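Local structure of spindle assembly checkpoint serine/threonine-protein kinase BUB1 (Saccharomyces cerevisiae, 3ESL) at residues L8-K12 and W39-Y44; P29-F33 and R62-I67; R74-L80 and K108-L114; A134-E139 and S155-E160. The protein phosphorylates BUB3 and itself in the spindle assembly checkpoint, which delays anaphase until chromosomes are bioriented, and carries the conserved N-terminal TPR-containing domain described here. The contacts are given in a common frame with arbitrary orientation. Where two conformers were deposited one is given. Numbering follows the deposited sequence.

Contact 1 (L8-K12 and W39-Y44)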
loop_
_atom_site.group_PDB
_atom_site.type_symbol
_atom_site.label_atom_id
_atom_site.label_comp_id
_atom_site.label_asym_id
_atom_site.label_seq_id
_atom_site.Cartn_x
_atom_site.Cartn_y
_atom_site.Cartn_z
ATOM N N LEU A 8 -22.073 11.041 -15.110
ATOM C CA LEU A 8 -20.859 10.714 -14.365
ATOM C C LEU A 8 -20.620 11.716 -13.247
ATOM O O LEU A 8 -20.247 11.335 -12.135
ATOM C CB LEU A 8 -19.644 10.630 -15.293
ATOM C CG LEU A 8 -19.589 9.428 -16.242
ATOM C CD1 LEU A 8 -18.476 9.618 -17.247
ATOM C CD2 LEU A 8 -19.433 8.106 -15.506
ATOM N N ASN A 9 -20.855 12.997 -13.521
ATOM C CA ASN A 9 -20.710 14.008 -12.470
ATOM C C ASN A 9 -21.703 13.895 -11.326
ATOM O O ASN A 9 -21.364 14.184 -10.170
ATOM C CB ASN A 9 -20.709 15.424 -13.036
ATOM C CG ASN A 9 -19.317 15.957 -13.213
ATOM O OD1 ASN A 9 -18.778 16.614 -12.318
ATOM N ND2 ASN A 9 -18.702 15.643 -14.348
ATOM N N GLN A 10 -22.930 13.486 -11.640
ATOM C CA GLN A 10 -23.926 13.263 -10.597
ATOM C C GLN A 10 -23.485 12.098 -9.713
ATOM O O GLN A 10 -23.665 12.137 -8.499
ATOM C CB GLN A 10 -25.298 12.971 -11.200
ATOM C CG GLN A 10 -25.867 14.159 -11.957
ATOM C CD GLN A 10 -27.221 13.880 -12.568
ATOM O OE1 GLN A 10 -27.510 12.766 -13.005
ATOM N NE2 GLN A 10 -28.059 14.903 -12.609
ATOM N N THR A 11 -22.911 11.073 -10.343
ATOM C CA THR A 11 -22.467 9.882 -9.620
ATOM C C THR A 11 -21.344 10.260 -8.658
ATOM O O THR A 11 -21.339 9.807 -7.507
ATOM C CB THR A 11 -22.048 8.735 -10.560
ATOM O OG1 THR A 11 -23.188 8.288 -11.308
ATOM C CG2 THR A 11 -21.519 7.537 -9.765
ATOM N N LYS A 12 -20.425 11.107 -9.127
ATOM C CA LYS A 12 -19.333 11.610 -8.300
ATOM C C LYS A 12 -19.869 12.333 -7.070
ATOM O O LYS A 12 -19.442 12.075 -5.940
ATOM C CB LYS A 12 -18.391 12.522 -9.107
ATOM C CG LYS A 12 -17.249 13.081 -8.275
ATOM C CD LYS A 12 -16.194 13.812 -9.104
ATOM C CE LYS A 12 -16.663 15.194 -9.523
ATOM N NZ LYS A 12 -15.563 15.942 -10.214
ATOM N N TRP A 39 -15.100 2.887 -9.118
ATOM C CA TRP A 39 -15.865 3.704 -10.083
ATOM C C TRP A 39 -14.998 4.809 -10.702
ATOM O O TRP A 39 -15.021 5.031 -11.923
ATOM C CB TRP A 39 -17.124 4.288 -9.446
ATOM C CG TRP A 39 -17.854 5.194 -10.394
ATOM C CD1 TRP A 39 -18.746 4.817 -11.362
ATOM C CD2 TRP A 39 -17.718 6.618 -10.497
ATOM N NE1 TRP A 39 -19.177 5.925 -12.066
ATOM C CE2 TRP A 39 -18.571 7.045 -11.548
ATOM C CE3 TRP A 39 -16.966 7.581 -9.800
ATOM C CZ2 TRP A 39 -18.691 8.392 -11.917
ATOM C CZ3 TRP A 39 -17.083 8.926 -10.166
ATOM C CH2 TRP A 39 -17.947 9.317 -11.223
ATOM N N ILE A 40 -14.230 5.504 -9.868
ATOM C CA ILE A 40 -13.343 6.551 -10.372
ATOM C C ILE A 40 -12.327 5.984 -11.366
ATOM O O ILE A 40 -12.109 6.555 -12.438
ATOM C CB ILE A 40 -12.550 7.229 -9.250
ATOM C CG1 ILE A 40 -13.479 7.927 -8.258
ATOM C CG2 ILE A 40 -11.537 8.240 -9.838
ATOM C CD1 ILE A 40 -12.801 8.241 -6.921
ATOM N N SER A 41 -11.704 4.865 -10.997
ATOM C CA SER A 41 -10.593 4.322 -11.767
ATOM C C SER A 41 -11.051 3.661 -13.070
ATOM O O SER A 41 -10.234 3.411 -13.962
ATOM C CB SER A 41 -9.783 3.343 -10.913
ATOM O OG SER A 41 -10.565 2.212 -10.575
ATOM N N THR A 42 -12.345 3.373 -13.171
ATOM C CA THR A 42 -12.895 2.762 -14.373
ATOM C C THR A 42 -13.720 3.789 -15.155
ATOM O O THR A 42 -13.294 4.256 -16.209
ATOM C CB THR A 42 -13.716 1.487 -14.063
ATOM O OG1 THR A 42 -14.767 1.797 -13.139
ATOM C CG2 THR A 42 -12.816 0.390 -13.474
ATOM N N SER A 43 -14.863 4.178 -14.611
ATOM C CA SER A 43 -15.801 5.027 -15.332
ATOM C C SER A 43 -15.327 6.469 -15.496
ATOM O O SER A 43 -15.322 7.006 -16.611
ATOM C CB SER A 43 -17.174 4.980 -14.666
ATOM O OG SER A 43 -17.689 3.662 -14.713
ATOM N N TYR A 44 -14.916 7.087 -14.394
ATOM C CA TYR A 44 -14.620 8.520 -14.383
ATOM C C TYR A 44 -13.323 8.890 -15.116
ATOM O O TYR A 44 -13.307 9.822 -15.922
ATOM C CB TYR A 44 -14.610 9.045 -12.941
ATOM C CG TYR A 44 -14.626 10.551 -12.820
ATOM C CD1 TYR A 44 -15.712 11.306 -13.282
ATOM C CD2 TYR A 44 -13.564 11.223 -12.227
ATOM C CE1 TYR A 44 -15.721 12.703 -13.159
ATOM C CE2 TYR A 44 -13.561 12.612 -12.102
ATOM C CZ TYR A 44 -14.637 13.343 -12.570
ATOM O OH TYR A 44 -14.616 14.711 -12.440
#
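W39, the residue with the most surface buried in this contact, spans the gap between two helical segments whose axes are 11.4 Å apart. Its side chain extends from helix 29-47 toward helix 4-21, where T11 CG2 rests over one face, 3.8 Å from the centroid of the five-membered ring and 24° off the normal, a CH-pi contact. The far edge of the indole meets backbone, with W39 CH2 3.2 Å from L8 O. L8 packs its CD2 at 3.7 Å from W39 CZ2 and at 3.9 Å from S43 CB. The first two helices of the domain pack antiparallel here, at 172°, consistent with the helical-hairpin build of TPR-containing domains. Y44 supplies the polar end. K12 NZ donates a hydrogen bond of 2.7 Å to Y44 OH, while the base of the lysine side chain lies by the indole, K12 CB 3.9 Å from W39 CH2. The tyrosine hydroxyl is also hydrogen-bonded to S51, so it links this pair to helix 49-67, on which V55 touches the Y44 side chain.

Contact 2 (P29-F33 and R62-I67)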
loop_
_atom_site.group_PDB
_atom_site.type_symbol
_atom_site.label_atom_id
_atom_site.label_comp_id
_atom_site.label_asym_id
_atom_site.label_seq_id
_atom_site.Cartn_x
_atom_site.Cartn_y
_atom_site.Cartn_z
ATOM N N PRO A 29 -17.103 0.507 6.494
ATOM C CA PRO A 29 -16.906 1.772 5.778
ATOM C C PRO A 29 -15.890 1.629 4.625
ATOM O O PRO A 29 -15.971 2.351 3.617
ATOM C CB PRO A 29 -16.383 2.705 6.869
ATOM C CG PRO A 29 -15.765 1.760 7.916
ATOM C CD PRO A 29 -16.699 0.599 7.912
ATOM N N LEU A 30 -14.954 0.687 4.751
ATOM C CA LEU A 30 -13.984 0.462 3.667
ATOM C C LEU A 30 -14.694 0.145 2.339
ATOM O O LEU A 30 -14.243 0.573 1.268
ATOM C CB LEU A 30 -13.025 -0.680 4.029
ATOM C CG LEU A 30 -11.947 -0.996 2.982
ATOM C CD1 LEU A 30 -11.119 0.238 2.658
ATOM C CD2 LEU A 30 -11.050 -2.118 3.499
ATOM N N ASP A 31 -15.806 -0.578 2.409
ATOM C CA ASP A 31 -16.542 -0.970 1.202
ATOM C C ASP A 31 -17.034 0.235 0.403
ATOM O O ASP A 31 -16.993 0.207 -0.819
ATOM C CB ASP A 31 -17.706 -1.893 1.553
ATOM C CG ASP A 31 -18.322 -2.541 0.332
ATOM O OD1 ASP A 31 -17.576 -3.206 -0.422
ATOM O OD2 ASP A 31 -19.552 -2.368 0.134
ATOM N N LEU A 32 -17.448 1.297 1.092
ATOM C CA LEU A 32 -17.943 2.495 0.396
ATOM C C LEU A 32 -16.778 3.190 -0.322
ATOM O O LEU A 32 -16.899 3.558 -1.495
ATOM C CB LEU A 32 -18.680 3.441 1.360
ATOM C CG LEU A 32 -19.115 4.803 0.778
ATOM C CD1 LEU A 32 -20.036 4.650 -0.431
ATOM C CD2 LEU A 32 -19.773 5.664 1.877
ATOM N N PHE A 33 -15.646 3.353 0.364
ATOM C CA PHE A 33 -14.437 3.841 -0.301
ATOM C C PHE A 33 -14.058 2.977 -1.508
ATOM O O PHE A 33 -13.705 3.510 -2.570
ATOM C CB PHE A 33 -13.237 3.893 0.665
ATOM C CG PHE A 33 -13.248 5.069 1.593
ATOM C CD1 PHE A 33 -13.016 6.364 1.111
ATOM C CD2 PHE A 33 -13.461 4.882 2.962
ATOM C CE1 PHE A 33 -12.996 7.451 1.995
ATOM C CE2 PHE A 33 -13.440 5.955 3.852
ATOM C CZ PHE A 33 -13.210 7.241 3.361
ATOM N N ARG A 62 -7.981 9.920 1.377
ATOM C CA ARG A 62 -9.080 9.966 2.349
ATOM C C ARG A 62 -9.340 8.589 2.950
ATOM O O ARG A 62 -9.492 8.450 4.171
ATOM C CB ARG A 62 -10.361 10.508 1.706
ATOM C CG ARG A 62 -10.387 12.016 1.565
ATOM C CD ARG A 62 -11.605 12.455 0.757
ATOM N NE ARG A 62 -12.814 12.539 1.572
ATOM C CZ ARG A 62 -13.997 12.934 1.104
ATOM N NH1 ARG A 62 -14.120 13.265 -0.166
ATOM N NH2 ARG A 62 -15.053 12.998 1.905
ATOM N N CYS A 63 -9.379 7.575 2.086
ATOM C CA CYS A 63 -9.605 6.194 2.529
ATOM C C CYS A 63 -8.527 5.767 3.533
ATOM O O CYS A 63 -8.830 5.288 4.633
ATOM C CB CYS A 63 -9.586 5.263 1.322
ATOM S SG CYS A 63 -9.699 3.528 1.790
ATOM N N LEU A 64 -7.266 5.949 3.149
ATOM C CA LEU A 64 -6.154 5.501 4.003
ATOM C C LEU A 64 -6.202 6.188 5.370
ATOM O O LEU A 64 -6.066 5.539 6.417
ATOM C CB LEU A 64 -4.820 5.740 3.314
ATOM C CG LEU A 64 -4.629 4.931 2.022
ATOM C CD1 LEU A 64 -3.258 5.230 1.380
ATOM C CD2 LEU A 64 -4.811 3.420 2.275
ATOM N N ILE A 65 -6.458 7.491 5.345
ATOM C CA ILE A 65 -6.513 8.306 6.569
ATOM C C ILE A 65 -7.698 7.923 7.449
ATOM O O ILE A 65 -7.558 7.787 8.667
ATOM C CB ILE A 65 -6.525 9.822 6.220
ATOM C CG1 ILE A 65 -5.168 10.236 5.639
ATOM C CG2 ILE A 65 -6.910 10.688 7.448
ATOM C CD1 ILE A 65 -3.987 10.041 6.584
ATOM N N TYR A 66 -8.861 7.716 6.834
ATOM C CA TYR A 66 -10.060 7.378 7.595
ATOM C C TYR A 66 -9.968 6.001 8.262
ATOM O O TYR A 66 -10.358 5.829 9.422
ATOM C CB TYR A 66 -11.287 7.434 6.699
ATOM C CG TYR A 66 -12.596 7.375 7.451
ATOM C CD1 TYR A 66 -13.179 8.541 7.950
ATOM C CD2 TYR A 66 -13.254 6.167 7.655
ATOM C CE1 TYR A 66 -14.383 8.495 8.630
ATOM C CE2 TYR A 66 -14.455 6.111 8.342
ATOM C CZ TYR A 66 -15.015 7.278 8.822
ATOM O OH TYR A 66 -16.219 7.226 9.499
ATOM N N ILE A 67 -9.440 5.032 7.526
ATOM C CA ILE A 67 -9.463 3.646 7.964
ATOM C C ILE A 67 -8.235 3.279 8.838
ATOM O O ILE A 67 -8.311 2.349 9.652
ATOM C CB ILE A 67 -9.606 2.692 6.735
ATOM C CG1 ILE A 67 -10.881 3.011 5.918
ATOM C CG2 ILE A 67 -9.512 1.208 7.160
ATOM C CD1 ILE A 67 -12.225 2.609 6.577
#
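A cysteine backbone carbon forms the floor beneath an aromatic ring: C63 CA lies 3.6 Å from the centroid of the F33 ring and only 10° off its normal, a CH-pi contact made by the main chain of helix 49-67. C63 SG adds an oblique sulfur-aromatic contact at 4.5 Å from the same centroid. This close fit illustrates the knobs-into-holes principle, with F33 as a knob among R62, C63, Y66 and I67. Beside it, F33 CE2 approaches Y66 CD2 to 3.8 Å, the two rings being inclined at 52°. One turn earlier on helix 29-47, P29 CG and L30 N lie 3.9 and 3.8 Å from I67 CD1, and L30 CD1 reaches C63 SG at 3.7 Å. The segments are antiparallel at 174° with axes 10.4 Å apart, a hairpin of consecutive helices consistent with the TPR motif reported for this domain. I82 of helix 77-90 covers L30 and C63, and L19 of helix 4-21 touches F33 and R62, whose guanidinium forms a salt bridge with E16. No hydrogen bond crosses between the two segments, so their mutual hold depends on shape complementarity and the burial of apolar surface.

Contact 3 (R74-L80 and K108-L114)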
loop_
_atom_site.group_PDB
_atom_site.type_symbol
_atom_site.label_atom_id
_atom_site.label_comp_id
_atom_site.label_asym_id
_atom_site.label_seq_id
_atom_site.Cartn_x
_atom_site.Cartn_y
_atom_site.Cartn_z
ATOM N N ARG A 74 -6.498 -3.602 10.333
ATOM C CA ARG A 74 -5.031 -3.698 10.216
ATOM C C ARG A 74 -4.558 -4.735 9.197
ATOM O O ARG A 74 -3.659 -4.463 8.393
ATOM C CB ARG A 74 -4.403 -4.019 11.576
ATOM C CG ARG A 74 -4.087 -2.818 12.414
ATOM C CD ARG A 74 -3.339 -3.269 13.660
ATOM N NE ARG A 74 -3.144 -2.182 14.618
ATOM C CZ ARG A 74 -2.909 -2.364 15.917
ATOM N NH1 ARG A 74 -2.851 -3.591 16.423
ATOM N NH2 ARG A 74 -2.744 -1.317 16.714
ATOM N N ASN A 75 -5.146 -5.930 9.244
ATOM C CA ASN A 75 -4.764 -6.986 8.316
ATOM C C ASN A 75 -5.886 -7.399 7.376
ATOM O O ASN A 75 -5.994 -8.567 7.000
ATOM C CB ASN A 75 -4.143 -8.172 9.066
ATOM C CG ASN A 75 -2.766 -7.843 9.591
ATOM O OD1 ASN A 75 -1.820 -7.653 8.809
ATOM N ND2 ASN A 75 -2.644 -7.744 10.909
ATOM N N ASP A 76 -6.722 -6.423 7.002
ATOM C CA ASP A 76 -7.735 -6.624 5.971
ATOM C C ASP A 76 -7.013 -6.552 4.619
ATOM O O ASP A 76 -6.419 -5.513 4.297
ATOM C CB ASP A 76 -8.809 -5.528 6.082
ATOM C CG ASP A 76 -9.993 -5.755 5.148
ATOM O OD1 ASP A 76 -9.790 -6.058 3.958
ATOM O OD2 ASP A 76 -11.150 -5.638 5.612
ATOM N N PRO A 77 -7.044 -7.634 3.817
ATOM C CA PRO A 77 -6.278 -7.616 2.565
ATOM C C PRO A 77 -6.788 -6.555 1.596
ATOM O O PRO A 77 -6.030 -6.064 0.766
ATOM C CB PRO A 77 -6.512 -9.015 1.976
ATOM C CG PRO A 77 -7.753 -9.511 2.625
ATOM C CD PRO A 77 -7.795 -8.894 3.998
ATOM N N ARG A 78 -8.065 -6.213 1.689
ATOM C CA ARG A 78 -8.593 -5.143 0.828
ATOM C C ARG A 78 -7.937 -3.803 1.151
ATOM O O ARG A 78 -7.607 -3.028 0.242
ATOM C CB ARG A 78 -10.101 -5.009 0.995
ATOM C CG ARG A 78 -10.873 -6.285 0.720
ATOM C CD ARG A 78 -12.348 -6.122 1.121
ATOM N NE ARG A 78 -12.490 -5.860 2.562
ATOM C CZ ARG A 78 -13.577 -5.334 3.124
ATOM N NH1 ARG A 78 -14.627 -5.005 2.377
ATOM N NH2 ARG A 78 -13.615 -5.130 4.432
ATOM N N PHE A 79 -7.761 -3.531 2.445
ATOM C CA PHE A 79 -7.107 -2.308 2.901
ATOM C C PHE A 79 -5.633 -2.290 2.471
ATOM O O PHE A 79 -5.131 -1.294 1.938
ATOM C CB PHE A 79 -7.220 -2.203 4.417
ATOM C CG PHE A 79 -6.806 -0.868 4.976
ATOM C CD1 PHE A 79 -7.189 0.332 4.359
ATOM C CD2 PHE A 79 -6.086 -0.813 6.168
ATOM C CE1 PHE A 79 -6.801 1.582 4.920
ATOM C CE2 PHE A 79 -5.697 0.420 6.719
ATOM C CZ PHE A 79 -6.067 1.610 6.100
ATOM N N LEU A 80 -4.943 -3.402 2.705
ATOM C CA LEU A 80 -3.549 -3.522 2.259
ATOM C C LEU A 80 -3.409 -3.175 0.777
ATOM O O LEU A 80 -2.492 -2.457 0.387
ATOM C CB LEU A 80 -3.004 -4.922 2.547
ATOM C CG LEU A 80 -1.562 -5.117 2.053
ATOM C CD1 LEU A 80 -0.622 -4.065 2.656
ATOM C CD2 LEU A 80 -1.072 -6.546 2.350
ATOM N N LYS A 108 2.555 0.712 12.290
ATOM C CA LYS A 108 1.158 0.645 12.715
ATOM C C LYS A 108 0.567 -0.773 12.700
ATOM O O LYS A 108 -0.590 -0.973 13.079
ATOM C CB LYS A 108 0.303 1.575 11.855
ATOM C CG LYS A 108 0.582 3.059 12.095
ATOM C CD LYS A 108 -0.431 3.949 11.386
ATOM C CE LYS A 108 -1.696 4.178 12.204
ATOM N NZ LYS A 108 -1.516 5.214 13.260
ATOM N N GLY A 109 1.359 -1.748 12.266
ATOM C CA GLY A 109 0.883 -3.130 12.133
ATOM C C GLY A 109 -0.096 -3.336 10.987
ATOM O O GLY A 109 -0.873 -4.308 10.983
ATOM N N ILE A 110 -0.061 -2.438 10.009
ATOM C CA ILE A 110 -0.890 -2.584 8.813
ATOM C C ILE A 110 -0.237 -3.555 7.828
ATOM O O ILE A 110 0.830 -3.281 7.279
ATOM C CB ILE A 110 -1.202 -1.208 8.153
ATOM C CG1 ILE A 110 -2.017 -0.342 9.127
ATOM C CG2 ILE A 110 -1.987 -1.372 6.827
ATOM C CD1 ILE A 110 -2.019 1.128 8.768
ATOM N N GLY A 111 -0.886 -4.697 7.618
ATOM C CA GLY A 111 -0.426 -5.678 6.650
ATOM C C GLY A 111 0.649 -6.633 7.147
ATOM O O GLY A 111 1.104 -7.491 6.405
ATOM N N THR A 112 1.048 -6.499 8.402
ATOM C CA THR A 112 2.197 -7.263 8.901
ATOM C C THR A 112 1.922 -8.752 9.134
ATOM O O THR A 112 2.852 -9.532 9.406
ATOM C CB THR A 112 2.851 -6.600 10.119
ATOM O OG1 THR A 112 1.875 -6.398 11.140
ATOM C CG2 THR A 112 3.474 -5.251 9.724
ATOM N N LYS A 113 0.658 -9.158 9.004
ATOM C CA LYS A 113 0.320 -10.575 9.033
ATOM C C LYS A 113 -0.037 -11.112 7.643
ATOM O O LYS A 113 -0.495 -12.261 7.506
ATOM C CB LYS A 113 -0.805 -10.840 10.043
ATOM C CG LYS A 113 -0.453 -10.476 11.474
ATOM C CD LYS A 113 -1.646 -10.711 12.412
ATOM C CE LYS A 113 -1.350 -10.177 13.816
ATOM N NZ LYS A 113 -2.392 -10.597 14.809
ATOM N N LEU A 114 0.170 -10.287 6.611
ATOM C CA LEU A 114 -0.149 -10.670 5.233
ATOM C C LEU A 114 1.089 -10.802 4.347
ATOM O O LEU A 114 1.902 -9.873 4.272
ATOM C CB LEU A 114 -1.111 -9.646 4.603
ATOM C CG LEU A 114 -2.458 -9.515 5.335
ATOM C CD1 LEU A 114 -3.261 -8.393 4.719
ATOM C CD2 LEU A 114 -3.237 -10.848 5.288
HETATM O O HOH W 1 -0.724 -6.490 12.520
#
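L114 gathers the apolar centre of this contact, its CD1 lying 3.7 Å from L80 CD2 and 3.8 Å from P77 CA. Nearby, F79 CE2 meets I110 CG2 at 4.1 Å. G111 packs against L80, its CA 4.3 Å from L80 CD1; a side chain at this position would collide with the leucine, and the positive phi also favours glycine. Further out, backbone and amide groups take over. G111 N donates to R74 O at 2.9 Å, and I110 CA makes a CA-H...O contact with that same oxygen at 3.4 Å. N75 shows how one asparagine can hold a turn: its OD1 accepts from K113 N at 2.9 Å, within the type I turn G111-L114, while its ND2 binds a water 2.8 Å away that also bonds G109 O at 2.7 Å and T112 OG1 at 2.9 Å. G109 itself ends helix 95-108 in a Schellman motif. At the outer edge D76 caps helix 77-90, its OD1 accepting from R78 N at 2.9 Å, and pairs with the R78 guanidinium, which has a second acidic partner in D28. Two connections between helices of this all-alpha domain thus meet, the one leading into helix 77-90 and the other running from helix 95-108 to helix 115-127, with L30 of helix 29-47 and L64 of helix 49-67 touching F79.

Contact 4 (A134-E139 and S155-E160)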
loop_
_atom_site.group_PDB
_atom_site.type_symbol
_atom_site.label_atom_id
_atom_site.label_comp_id
_atom_site.label_asym_id
_atom_site.label_seq_id
_atom_site.Cartn_x
_atom_site.Cartn_y
_atom_site.Cartn_z
ATOM N N ALA A 134 16.232 -7.203 1.196
ATOM C CA ALA A 134 14.999 -7.703 0.576
ATOM C C ALA A 134 14.747 -9.173 0.912
ATOM O O ALA A 134 13.603 -9.577 1.134
ATOM C CB ALA A 134 15.021 -7.486 -0.927
ATOM N N LYS A 135 15.815 -9.975 0.968
ATOM C CA LYS A 135 15.690 -11.389 1.333
ATOM C C LYS A 135 15.273 -11.515 2.791
ATOM O O LYS A 135 14.357 -12.270 3.110
ATOM C CB LYS A 135 17.011 -12.145 1.070
ATOM C CG LYS A 135 17.048 -13.565 1.609
ATOM C CD LYS A 135 18.301 -14.295 1.137
ATOM C CE LYS A 135 18.360 -15.707 1.693
ATOM N NZ LYS A 135 19.146 -16.587 0.789
ATOM N N VAL A 136 15.912 -10.743 3.666
ATOM C CA VAL A 136 15.633 -10.807 5.098
ATOM C C VAL A 136 14.171 -10.424 5.373
ATOM O O VAL A 136 13.521 -10.997 6.252
ATOM C CB VAL A 136 16.594 -9.920 5.910
ATOM C CG1 VAL A 136 16.224 -9.923 7.392
ATOM C CG2 VAL A 136 18.032 -10.406 5.738
ATOM N N LEU A 137 13.666 -9.469 4.602
ATOM C CA LEU A 137 12.277 -9.045 4.746
ATOM C C LEU A 137 11.299 -10.187 4.443
ATOM O O LEU A 137 10.304 -10.360 5.154
ATOM C CB LEU A 137 12.012 -7.845 3.858
ATOM C CG LEU A 137 10.759 -7.022 4.095
ATOM C CD1 LEU A 137 10.582 -6.676 5.577
ATOM C CD2 LEU A 137 10.888 -5.786 3.228
ATOM N N LEU A 138 11.586 -10.976 3.409
ATOM C CA LEU A 138 10.740 -12.144 3.113
ATOM C C LEU A 138 10.803 -13.158 4.252
ATOM O O LEU A 138 9.776 -13.694 4.685
ATOM C CB LEU A 138 11.122 -12.801 1.788
ATOM C CG LEU A 138 10.877 -11.967 0.530
ATOM C CD1 LEU A 138 11.538 -12.621 -0.676
ATOM C CD2 LEU A 138 9.374 -11.743 0.277
ATOM N N GLU A 139 12.006 -13.391 4.766
ATOM C CA GLU A 139 12.183 -14.301 5.894
ATOM C C GLU A 139 11.481 -13.791 7.162
ATOM O O GLU A 139 10.981 -14.583 7.961
ATOM C CB GLU A 139 13.673 -14.546 6.154
ATOM C CG GLU A 139 14.399 -15.121 4.948
ATOM C CD GLU A 139 15.898 -15.248 5.161
ATOM O OE1 GLU A 139 16.470 -14.452 5.942
ATOM O OE2 GLU A 139 16.502 -16.145 4.533
ATOM N N SER A 155 7.855 -17.170 -3.265
ATOM C CA SER A 155 8.379 -15.836 -3.595
ATOM C C SER A 155 9.850 -15.716 -3.209
ATOM O O SER A 155 10.661 -15.154 -3.958
ATOM C CB SER A 155 7.561 -14.743 -2.887
ATOM O OG SER A 155 6.266 -14.620 -3.464
ATOM N N LEU A 156 10.171 -16.248 -2.036
ATOM C CA LEU A 156 11.528 -16.277 -1.526
ATOM C C LEU A 156 12.406 -17.167 -2.409
ATOM O O LEU A 156 13.518 -16.776 -2.781
ATOM C CB LEU A 156 11.524 -16.768 -0.079
ATOM C CG LEU A 156 12.832 -16.922 0.704
ATOM C CD1 LEU A 156 13.705 -15.659 0.662
ATOM C CD2 LEU A 156 12.526 -17.311 2.138
ATOM N N SER A 157 11.890 -18.345 -2.763
ATOM C CA SER A 157 12.609 -19.270 -3.649
ATOM C C SER A 157 12.929 -18.630 -4.997
ATOM O O SER A 157 14.071 -18.707 -5.463
ATOM C CB SER A 157 11.824 -20.571 -3.842
ATOM O OG SER A 157 12.578 -21.509 -4.599
ATOM N N ASN A 158 11.933 -17.990 -5.612
ATOM C CA ASN A 158 12.136 -17.300 -6.886
ATOM C C ASN A 158 13.150 -16.166 -6.770
ATOM O O ASN A 158 13.921 -15.914 -7.701
ATOM C CB ASN A 158 10.814 -16.768 -7.452
ATOM C CG ASN A 158 9.812 -17.876 -7.746
ATOM O OD1 ASN A 158 10.165 -19.054 -7.804
ATOM N ND2 ASN A 158 8.556 -17.498 -7.940
ATOM N N TYR A 159 13.149 -15.488 -5.624
ATOM C CA TYR A 159 14.090 -14.402 -5.382
ATOM C C TYR A 159 15.527 -14.912 -5.271
ATOM O O TYR A 159 16.465 -14.296 -5.806
ATOM C CB TYR A 159 13.709 -13.606 -4.133
ATOM C CG TYR A 159 14.594 -12.400 -3.927
ATOM C CD1 TYR A 159 14.960 -11.595 -5.012
ATOM C CD2 TYR A 159 15.075 -12.067 -2.662
ATOM C CE1 TYR A 159 15.775 -10.490 -4.834
ATOM C CE2 TYR A 159 15.898 -10.957 -2.477
ATOM C CZ TYR A 159 16.237 -10.176 -3.573
ATOM O OH TYR A 159 17.045 -9.075 -3.416
ATOM N N GLU A 160 15.702 -16.032 -4.577
ATOM C CA GLU A 160 17.021 -16.665 -4.496
ATOM C C GLU A 160 17.558 -17.065 -5.880
ATOM O O GLU A 160 18.765 -17.009 -6.112
ATOM C CB GLU A 160 17.003 -17.842 -3.519
ATOM C CG GLU A 160 16.810 -17.388 -2.077
ATOM C CD GLU A 160 16.640 -18.527 -1.086
ATOM O OE1 GLU A 160 16.243 -19.642 -1.495
ATOM O OE2 GLU A 160 16.893 -18.299 0.117
#
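L138 reaches across to helix 149-165 and overlaps L156 and Y159, its CD1 lying 3.8 Å from L156 CA, 4.0 Å from L156 CD1 and 4.1 Å from Y159 CD2. The contact joins neighbouring antiparallel helices of the all-alpha BUB1 N-terminal domain, whose repeated helical hairpins recall TPR motifs. Here the segment axes come within 10.2 Å and cross at -161°, close enough for L138 to reach the backbone of L156. L138 and L156 also stand at the point of nearest CA approach, 6.3 Å. Toward the start of helix 131-143 the small side chain of A134 admits the tyrosine, with A134 CB 3.6 Å from Y159 OH, while K135 N faces the ring edge at 3.6 Å from Y159 CE2. The hydroxyl is hydrogen-bonded to the carbonyl of F131, so the ring's far end is tied to the opening turn of the helix it packs against. S122 and E126 of helix 115-127 touch L138 and Y159 respectively, drawing a third helix into the group. At the margin of this apolar patch lies a charge pair: fully extended, the K135 side chain passes L156 and places its NZ 2.9 Å from E160 OE2 in a salt bridge.

How the contacts relate
The four contacts follow the elongated stack of helices from the N-terminus onward. Helix 29-47 lies between helices 4-21 and 49-67; contact 1 samples the first interface and contact 2 the second, their centres 17 Å apart and their segments alternating along the chain. Contact 2 touches contact 3, its centre 14 Å away, where F79 packs on L30, L64 and I67, so helix 77-90 continues the packing of helices 29-47 and 49-67. Contact 4 comes last, 19 Å from contact 3 and, across the chain's centre, 39 Å from contact 1 between centres. They are laid down largely in order along the chain, consistent with a TPR-like array, though helix 193-200 returns to pack on helix 49-67.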